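Local coordinates for protein ATP grasp ligase (Microcystis aeruginosa MRC, PDB 5IG9) that probably acts as an ATP-grasp ligase that activates peptide carboxylates with ATP, consistent with lactone-ring closure in microviridin biosynthesis, at residues A[256-266]-A[280-290]; A[163-171]-A[182-190]. One frame throughout, in Å; residues are numbered along the deposited sequence.

Interaction 1 (A[256-266]-A[280-290]); sequences YDLPKTIEKQL and IDMIVTPDERY
Y256 and Y290 meet through their hydroxyls, approaching from opposite directions, with Y256 OH and Y290 OH 2.6 Å apart in a hydrogen bond that either could donate. The oxygen of Y290 lies at the edge of the Y256 ring, in its plane, and the bond leaves Y256 OH bent away from the CZ-OH line. Y256 reaches the site because CG stands anti to the backbone N (chi1 -172°), which carries the phenol toward Y290. P259, at the N-cap of helix 260-273, supports the same spot: its CD sits 3.6 Å from Y290 CZ. L258 CD2 touches Y290 CE2, one of the carbons next to the hydroxyl-bearing one, at 4.1 Å. Further along the Y290 side chain, I262 places CD1 4.0 Å from Y290 CB. I262 CG1 and V284 CG1 lie on opposite sides of the Y290 ring plane, both displaced toward the rim, which probably limits its rotation.

What the next turn of the helix brings to this contact is apolar. M282 bends at its thioether (chi3 74°), which brings CE to 4.0 Å from I262 CG2 while SD faces L266 CD1. L266 and I280 run alongside each other with opposed directions, L266 CD2 3.8 Å from I280 CD1. L258 and M282 also reach strand 214-221, and I262 touches L137.

The worked example is thus a helix, 260-273, running roughly against strand 277-284 (148° between the axes of the short segments 260-266 and 280-284), on one face of the five-stranded antiparallel sheet of an ATP-grasp α+β domain.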
# COMPACT_ATOMS: atom_id res chain seq x y z
N TYR A 256 -10.01 -32.11 2.80
CA TYR A 256 -10.38 -32.26 1.40
C TYR A 256 -9.11 -32.39 0.57
O TYR A 256 -8.12 -31.72 0.86
CB TYR A 256 -11.23 -31.08 0.93
CG TYR A 256 -11.83 -31.22 -0.46
CD1 TYR A 256 -11.09 -30.89 -1.59
CD2 TYR A 256 -13.14 -31.65 -0.64
CE1 TYR A 256 -11.63 -31.01 -2.86
CE2 TYR A 256 -13.69 -31.78 -1.90
CZ TYR A 256 -12.93 -31.45 -3.00
OH TYR A 256 -13.47 -31.57 -4.26
N ASP A 257 -9.15 -33.25 -0.44
CA ASP A 257 -8.01 -33.49 -1.32
C ASP A 257 -8.23 -32.76 -2.64
O ASP A 257 -9.06 -33.18 -3.45
CB ASP A 257 -7.80 -34.98 -1.54
CG ASP A 257 -7.29 -35.70 -0.31
OD1 ASP A 257 -6.47 -35.11 0.43
OD2 ASP A 257 -7.70 -36.86 -0.07
N LEU A 258 -7.50 -31.67 -2.84
CA LEU A 258 -7.52 -30.99 -4.12
C LEU A 258 -6.93 -31.87 -5.21
O LEU A 258 -6.05 -32.69 -4.94
CB LEU A 258 -6.73 -29.68 -4.04
CG LEU A 258 -7.33 -28.49 -3.31
CD1 LEU A 258 -6.32 -27.35 -3.25
CD2 LEU A 258 -8.60 -28.04 -4.02
N PRO A 259 -7.40 -31.73 -6.45
CA PRO A 259 -6.67 -32.32 -7.57
C PRO A 259 -5.25 -31.78 -7.62
O PRO A 259 -5.01 -30.60 -7.34
CB PRO A 259 -7.49 -31.87 -8.79
CG PRO A 259 -8.87 -31.64 -8.25
CD PRO A 259 -8.67 -31.10 -6.87
N LYS A 260 -4.30 -32.65 -7.96
CA LYS A 260 -2.91 -32.22 -8.01
C LYS A 260 -2.69 -31.10 -9.01
O LYS A 260 -1.72 -30.34 -8.88
CB LYS A 260 -1.99 -33.40 -8.34
CG LYS A 260 -1.94 -33.76 -9.82
CD LYS A 260 -0.67 -34.54 -10.16
CE LYS A 260 0.56 -33.65 -10.13
NZ LYS A 260 1.78 -34.38 -10.58
N THR A 261 -3.57 -30.96 -10.00
CA THR A 261 -3.47 -29.85 -10.94
C THR A 261 -3.84 -28.53 -10.27
O THR A 261 -3.16 -27.52 -10.48
CB THR A 261 -4.37 -30.10 -12.15
OG1 THR A 261 -3.97 -31.31 -12.81
CG2 THR A 261 -4.28 -28.95 -13.13
N ILE A 262 -4.90 -28.53 -9.47
CA ILE A 262 -5.27 -27.32 -8.73
C ILE A 262 -4.19 -26.96 -7.72
O ILE A 262 -3.84 -25.79 -7.55
CB ILE A 262 -6.64 -27.50 -8.06
CG1 ILE A 262 -7.71 -27.87 -9.09
CG2 ILE A 262 -7.03 -26.24 -7.30
CD1 ILE A 262 -7.98 -26.78 -10.09
N GLU A 263 -3.63 -27.97 -7.04
CA GLU A 263 -2.57 -27.70 -6.07
C GLU A 263 -1.35 -27.08 -6.74
O GLU A 263 -0.75 -26.14 -6.20
CB GLU A 263 -2.18 -28.99 -5.34
CG GLU A 263 -3.16 -29.43 -4.28
CD GLU A 263 -2.65 -30.63 -3.50
OE1 GLU A 263 -1.57 -31.14 -3.84
OE2 GLU A 263 -3.33 -31.05 -2.53
N LYS A 264 -0.96 -27.59 -7.91
CA LYS A 264 0.20 -27.04 -8.59
C LYS A 264 -0.08 -25.65 -9.14
O LYS A 264 0.83 -24.83 -9.24
CB LYS A 264 0.66 -27.99 -9.70
CG LYS A 264 0.16 -27.64 -11.09
CD LYS A 264 1.30 -27.20 -12.00
CE LYS A 264 0.82 -26.84 -13.39
NZ LYS A 264 1.96 -26.49 -14.29
N GLN A 265 -1.34 -25.36 -9.49
CA GLN A 265 -1.67 -24.03 -9.98
C GLN A 265 -1.68 -23.01 -8.85
O GLN A 265 -1.24 -21.87 -9.03
CB GLN A 265 -3.02 -24.05 -10.70
CG GLN A 265 -3.01 -24.74 -12.06
CD GLN A 265 -4.39 -24.88 -12.65
OE1 GLN A 265 -5.30 -25.43 -12.03
NE2 GLN A 265 -4.57 -24.37 -13.87
N LEU A 266 -2.16 -23.40 -7.67
CA LEU A 266 -2.13 -22.50 -6.53
C LEU A 266 -0.70 -22.24 -6.07
O LEU A 266 -0.38 -21.14 -5.61
CB LEU A 266 -2.96 -23.07 -5.38
CG LEU A 266 -4.46 -23.17 -5.63
CD1 LEU A 266 -5.14 -23.76 -4.41
CD2 LEU A 266 -5.05 -21.81 -5.97
N ILE A 280 -6.52 -18.95 0.73
CA ILE A 280 -7.16 -18.97 -0.58
C ILE A 280 -8.59 -19.46 -0.44
O ILE A 280 -8.85 -20.43 0.27
CB ILE A 280 -6.37 -19.84 -1.58
CG1 ILE A 280 -4.93 -19.36 -1.67
CG2 ILE A 280 -7.05 -19.84 -2.95
CD1 ILE A 280 -4.11 -20.12 -2.68
N ASP A 281 -9.50 -18.78 -1.12
CA ASP A 281 -10.91 -19.14 -1.14
C ASP A 281 -11.26 -19.70 -2.51
O ASP A 281 -10.98 -19.07 -3.54
CB ASP A 281 -11.79 -17.93 -0.82
CG ASP A 281 -11.71 -17.52 0.63
OD1 ASP A 281 -11.40 -18.39 1.46
OD2 ASP A 281 -11.97 -16.34 0.95
N MET A 282 -11.85 -20.89 -2.53
CA MET A 282 -12.36 -21.48 -3.76
C MET A 282 -13.75 -22.05 -3.50
O MET A 282 -14.18 -22.19 -2.35
CB MET A 282 -11.44 -22.57 -4.31
CG MET A 282 -10.02 -22.11 -4.61
SD MET A 282 -9.04 -23.39 -5.42
CE MET A 282 -9.74 -23.37 -7.07
N ILE A 283 -14.46 -22.36 -4.58
CA ILE A 283 -15.74 -23.04 -4.52
C ILE A 283 -15.74 -24.16 -5.54
O ILE A 283 -15.04 -24.10 -6.56
CB ILE A 283 -16.94 -22.10 -4.76
CG1 ILE A 283 -16.82 -21.43 -6.12
CG2 ILE A 283 -17.05 -21.07 -3.64
CD1 ILE A 283 -18.01 -20.58 -6.48
N VAL A 284 -16.53 -25.20 -5.27
CA VAL A 284 -16.68 -26.34 -6.16
C VAL A 284 -18.15 -26.46 -6.54
O VAL A 284 -19.02 -26.55 -5.67
CB VAL A 284 -16.19 -27.65 -5.50
CG1 VAL A 284 -16.12 -28.76 -6.53
CG2 VAL A 284 -14.83 -27.44 -4.84
N THR A 285 -18.41 -26.48 -7.84
CA THR A 285 -19.75 -26.66 -8.34
C THR A 285 -20.22 -28.09 -8.12
O THR A 285 -19.42 -28.98 -7.81
CB THR A 285 -19.81 -26.30 -9.83
OG1 THR A 285 -18.98 -27.21 -10.57
CG2 THR A 285 -19.33 -24.88 -10.05
N PRO A 286 -21.52 -28.35 -8.23
CA PRO A 286 -21.99 -29.74 -8.20
C PRO A 286 -21.35 -30.61 -9.27
O PRO A 286 -21.10 -31.80 -9.02
CB PRO A 286 -23.50 -29.60 -8.39
CG PRO A 286 -23.82 -28.27 -7.79
CD PRO A 286 -22.64 -27.39 -8.10
N ASP A 287 -21.06 -30.07 -10.46
CA ASP A 287 -20.34 -30.80 -11.50
C ASP A 287 -18.82 -30.67 -11.36
O ASP A 287 -18.10 -30.82 -12.36
CB ASP A 287 -20.79 -30.35 -12.89
CG ASP A 287 -20.60 -28.85 -13.12
OD1 ASP A 287 -20.91 -28.06 -12.21
OD2 ASP A 287 -20.16 -28.47 -14.23
N GLU A 288 -18.33 -30.37 -10.15
CA GLU A 288 -16.91 -30.47 -9.80
C GLU A 288 -16.02 -29.55 -10.64
O GLU A 288 -14.94 -29.94 -11.08
CB GLU A 288 -16.42 -31.91 -9.88
CG GLU A 288 -16.72 -32.73 -8.64
CD GLU A 288 -15.98 -34.05 -8.62
OE1 GLU A 288 -16.44 -35.00 -9.29
OE2 GLU A 288 -14.93 -34.12 -7.94
N ARG A 289 -16.48 -28.32 -10.86
CA ARG A 289 -15.64 -27.27 -11.42
C ARG A 289 -15.08 -26.43 -10.28
O ARG A 289 -15.83 -26.02 -9.38
CB ARG A 289 -16.42 -26.40 -12.40
CG ARG A 289 -16.78 -27.09 -13.70
CD ARG A 289 -17.68 -26.22 -14.56
NE ARG A 289 -16.98 -25.07 -15.13
CZ ARG A 289 -16.48 -25.03 -16.36
NH1 ARG A 289 -16.61 -26.07 -17.17
NH2 ARG A 289 -15.87 -23.94 -16.80
N TYR A 290 -13.77 -26.18 -10.31
CA TYR A 290 -13.09 -25.44 -9.26
C TYR A 290 -12.90 -23.99 -9.70
O TYR A 290 -12.23 -23.73 -10.70
CB TYR A 290 -11.75 -26.08 -8.91
CG TYR A 290 -11.85 -27.44 -8.26
CD1 TYR A 290 -12.01 -28.59 -9.03
CD2 TYR A 290 -11.79 -27.59 -6.88
CE1 TYR A 290 -12.11 -29.84 -8.45
CE2 TYR A 290 -11.89 -28.83 -6.28
CZ TYR A 290 -12.05 -29.95 -7.07
OH TYR A 290 -12.14 -31.20 -6.49

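Interaction 2 (A[163-171]-A[182-190]); sequences IVTKMLSQF and VVFTSPVTK
I163, V164 and T165 pair with S186, P187 and V188 as antiparallel strands, 186-187 forming an outermost strand of a four-stranded sheet in the ATP-grasp fold. The tight part lies around V188, whose methyl groups divide between two partners. CG2 meets I163 CG1 at 3.5 Å, and CG1 crosses T165 at about a right angle, 3.8 Å from its CB. Replacing V188 by an alanine would probably open a gap between I163 and T165, leaving both with less to pack on. Behind them, I163 leans on F154 and A155 of helix 148-157, and T165 OG1 bonds to T205 O.

The solvent side, around T185, is more open. T185 CG2 lies 3.7 Å from V164 CG2, and the T185 and K166 side chains lie side by side, T185 OG1 3.6 Å from K166 CB. Toward F171 the strands separate, and the contact is looser: M167 CG against V183 CG1, F171 O 3.6 Å from V182 CG2, and F171 CZ 4.4 Å from V183 CG2. There an aromatic side chain of another protein's chain meets the F171 ring edge-to-face.

Two backbone bonds close the T165-S186 pair: S186 N to T165 O at 3.1 Å and T165 N to S186 O at 2.9 Å.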
# COMPACT_ATOMS: atom_id res chain seq x y z
N ILE A 163 -26.13 -11.94 -9.58
CA ILE A 163 -24.81 -11.41 -9.25
C ILE A 163 -24.83 -10.92 -7.81
O ILE A 163 -25.88 -10.64 -7.23
CB ILE A 163 -24.36 -10.28 -10.19
CG1 ILE A 163 -25.24 -9.05 -9.99
CG2 ILE A 163 -24.37 -10.74 -11.64
CD1 ILE A 163 -24.66 -7.79 -10.55
N VAL A 164 -23.64 -10.82 -7.23
CA VAL A 164 -23.46 -10.22 -5.92
C VAL A 164 -22.67 -8.94 -6.09
O VAL A 164 -22.21 -8.59 -7.18
CB VAL A 164 -22.78 -11.18 -4.92
CG1 VAL A 164 -23.68 -12.36 -4.61
CG2 VAL A 164 -21.44 -11.65 -5.47
N THR A 165 -22.51 -8.21 -4.99
CA THR A 165 -21.64 -7.05 -4.94
C THR A 165 -20.81 -7.09 -3.66
O THR A 165 -21.22 -7.69 -2.66
CB THR A 165 -22.43 -5.73 -5.01
OG1 THR A 165 -21.52 -4.65 -5.25
CG2 THR A 165 -23.16 -5.47 -3.70
N LYS A 166 -19.65 -6.46 -3.72
CA LYS A 166 -18.76 -6.42 -2.56
C LYS A 166 -17.82 -5.23 -2.72
O LYS A 166 -17.66 -4.68 -3.82
CB LYS A 166 -17.97 -7.72 -2.40
CG LYS A 166 -17.01 -8.03 -3.55
CD LYS A 166 -16.45 -9.44 -3.42
CE LYS A 166 -15.41 -9.74 -4.48
NZ LYS A 166 -14.14 -8.97 -4.29
N MET A 167 -17.21 -4.85 -1.61
CA MET A 167 -16.25 -3.75 -1.58
C MET A 167 -14.84 -4.32 -1.58
O MET A 167 -14.57 -5.35 -0.96
CB MET A 167 -16.47 -2.88 -0.34
CG MET A 167 -17.85 -2.24 -0.27
SD MET A 167 -18.07 -0.87 -1.43
CE MET A 167 -17.12 0.42 -0.62
N LEU A 168 -13.94 -3.64 -2.29
CA LEU A 168 -12.54 -4.03 -2.29
C LEU A 168 -11.83 -3.64 -1.00
O LEU A 168 -10.76 -4.19 -0.70
CB LEU A 168 -11.81 -3.40 -3.48
CG LEU A 168 -12.19 -3.87 -4.88
CD1 LEU A 168 -11.38 -3.12 -5.93
CD2 LEU A 168 -11.99 -5.37 -5.02
N SER A 169 -12.40 -2.72 -0.22
CA SER A 169 -11.77 -2.20 0.98
C SER A 169 -12.46 -2.74 2.22
O SER A 169 -13.61 -3.18 2.18
CB SER A 169 -11.81 -0.67 0.99
OG SER A 169 -13.14 -0.18 1.08
N GLN A 170 -11.74 -2.69 3.34
CA GLN A 170 -12.26 -3.06 4.65
C GLN A 170 -12.48 -1.79 5.45
O GLN A 170 -11.59 -0.94 5.54
CB GLN A 170 -11.30 -4.00 5.38
CG GLN A 170 -11.02 -5.30 4.66
CD GLN A 170 -10.39 -6.35 5.57
OE1 GLN A 170 -9.27 -6.80 5.34
NE2 GLN A 170 -11.12 -6.74 6.61
N PHE A 171 -13.66 -1.66 6.04
CA PHE A 171 -14.05 -0.45 6.75
C PHE A 171 -15.34 -0.75 7.51
O PHE A 171 -15.88 -1.85 7.44
CB PHE A 171 -14.23 0.73 5.79
CG PHE A 171 -15.36 0.55 4.82
CD1 PHE A 171 -15.22 -0.27 3.71
CD2 PHE A 171 -16.57 1.18 5.02
CE1 PHE A 171 -16.26 -0.44 2.82
CE2 PHE A 171 -17.62 1.02 4.13
CZ PHE A 171 -17.46 0.21 3.03
N VAL A 182 -21.32 -2.85 8.25
CA VAL A 182 -20.35 -3.44 7.33
C VAL A 182 -21.08 -3.94 6.09
O VAL A 182 -22.19 -4.47 6.19
CB VAL A 182 -19.56 -4.58 8.02
CG1 VAL A 182 -19.04 -5.59 7.01
CG2 VAL A 182 -18.42 -4.01 8.84
N VAL A 183 -20.45 -3.76 4.93
CA VAL A 183 -20.99 -4.25 3.66
C VAL A 183 -20.43 -5.66 3.44
O VAL A 183 -19.30 -5.83 2.99
CB VAL A 183 -20.64 -3.32 2.50
CG1 VAL A 183 -21.13 -3.92 1.18
CG2 VAL A 183 -21.24 -1.94 2.72
N PHE A 184 -21.23 -6.67 3.78
CA PHE A 184 -20.90 -8.03 3.39
C PHE A 184 -21.19 -8.23 1.90
O PHE A 184 -21.86 -7.42 1.26
CB PHE A 184 -21.69 -9.04 4.22
CG PHE A 184 -21.30 -9.09 5.67
CD1 PHE A 184 -20.07 -9.61 6.05
CD2 PHE A 184 -22.16 -8.63 6.65
CE1 PHE A 184 -19.71 -9.66 7.39
CE2 PHE A 184 -21.81 -8.68 7.99
CZ PHE A 184 -20.58 -9.20 8.35
N THR A 185 -20.68 -9.33 1.36
CA THR A 185 -21.02 -9.70 -0.01
C THR A 185 -22.52 -10.00 -0.09
O THR A 185 -23.01 -10.93 0.56
CB THR A 185 -20.21 -10.91 -0.45
OG1 THR A 185 -18.81 -10.60 -0.40
CG2 THR A 185 -20.57 -11.30 -1.87
N SER A 186 -23.24 -9.20 -0.86
CA SER A 186 -24.69 -9.22 -0.84
C SER A 186 -25.26 -9.39 -2.24
O SER A 186 -24.68 -8.90 -3.21
CB SER A 186 -25.24 -7.92 -0.22
OG SER A 186 -24.59 -7.63 1.00
N PRO A 187 -26.39 -10.08 -2.36
CA PRO A 187 -27.08 -10.13 -3.65
C PRO A 187 -27.67 -8.77 -4.00
O PRO A 187 -28.21 -8.07 -3.14
CB PRO A 187 -28.19 -11.17 -3.43
CG PRO A 187 -27.85 -11.86 -2.15
CD PRO A 187 -27.08 -10.87 -1.33
N VAL A 188 -27.55 -8.39 -5.26
CA VAL A 188 -28.18 -7.19 -5.77
C VAL A 188 -29.53 -7.58 -6.36
O VAL A 188 -29.66 -8.64 -7.00
CB VAL A 188 -27.29 -6.45 -6.79
CG1 VAL A 188 -25.83 -6.54 -6.37
CG2 VAL A 188 -27.48 -6.97 -8.20
N THR A 189 -30.54 -6.76 -6.12
CA THR A 189 -31.91 -7.10 -6.45
C THR A 189 -32.38 -6.26 -7.63
O THR A 189 -31.67 -5.39 -8.14
CB THR A 189 -32.82 -6.88 -5.23
OG1 THR A 189 -32.85 -5.49 -4.89
CG2 THR A 189 -32.30 -7.67 -4.04
N LYS A 190 -33.60 -6.55 -8.08
CA LYS A 190 -34.25 -5.71 -9.09
C LYS A 190 -34.39 -4.28 -8.58
O LYS A 190 -34.27 -3.33 -9.36
CB LYS A 190 -35.61 -6.30 -9.46
CG LYS A 190 -36.73 -5.28 -9.60
CD LYS A 190 -38.09 -5.92 -9.36
CE LYS A 190 -39.18 -4.87 -9.26
NZ LYS A 190 -40.48 -5.45 -8.85

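Interaction 2 closes before interaction 1 opens, so the two lie in series along the chain, their centres about 24 Å apart and their nearest atoms about 9 Å apart, without touching. They belong to different antiparallel sheets. The 163-171/182-190 contact forms the margin of the four-stranded sheet 142-145, 204-208, 163-166 and 186-187, whereas 256-266/280-290 fastens helix 260-273 to the five-stranded sheet holding 277-284. The chain passes from one sheet to the other between strands 204-208 and 214-221. This is consistent with the two α+β halves of an ATP-grasp domain, which in relatives hold the nucleotide between them. Only interaction 2 is touched by other chains of the assembly.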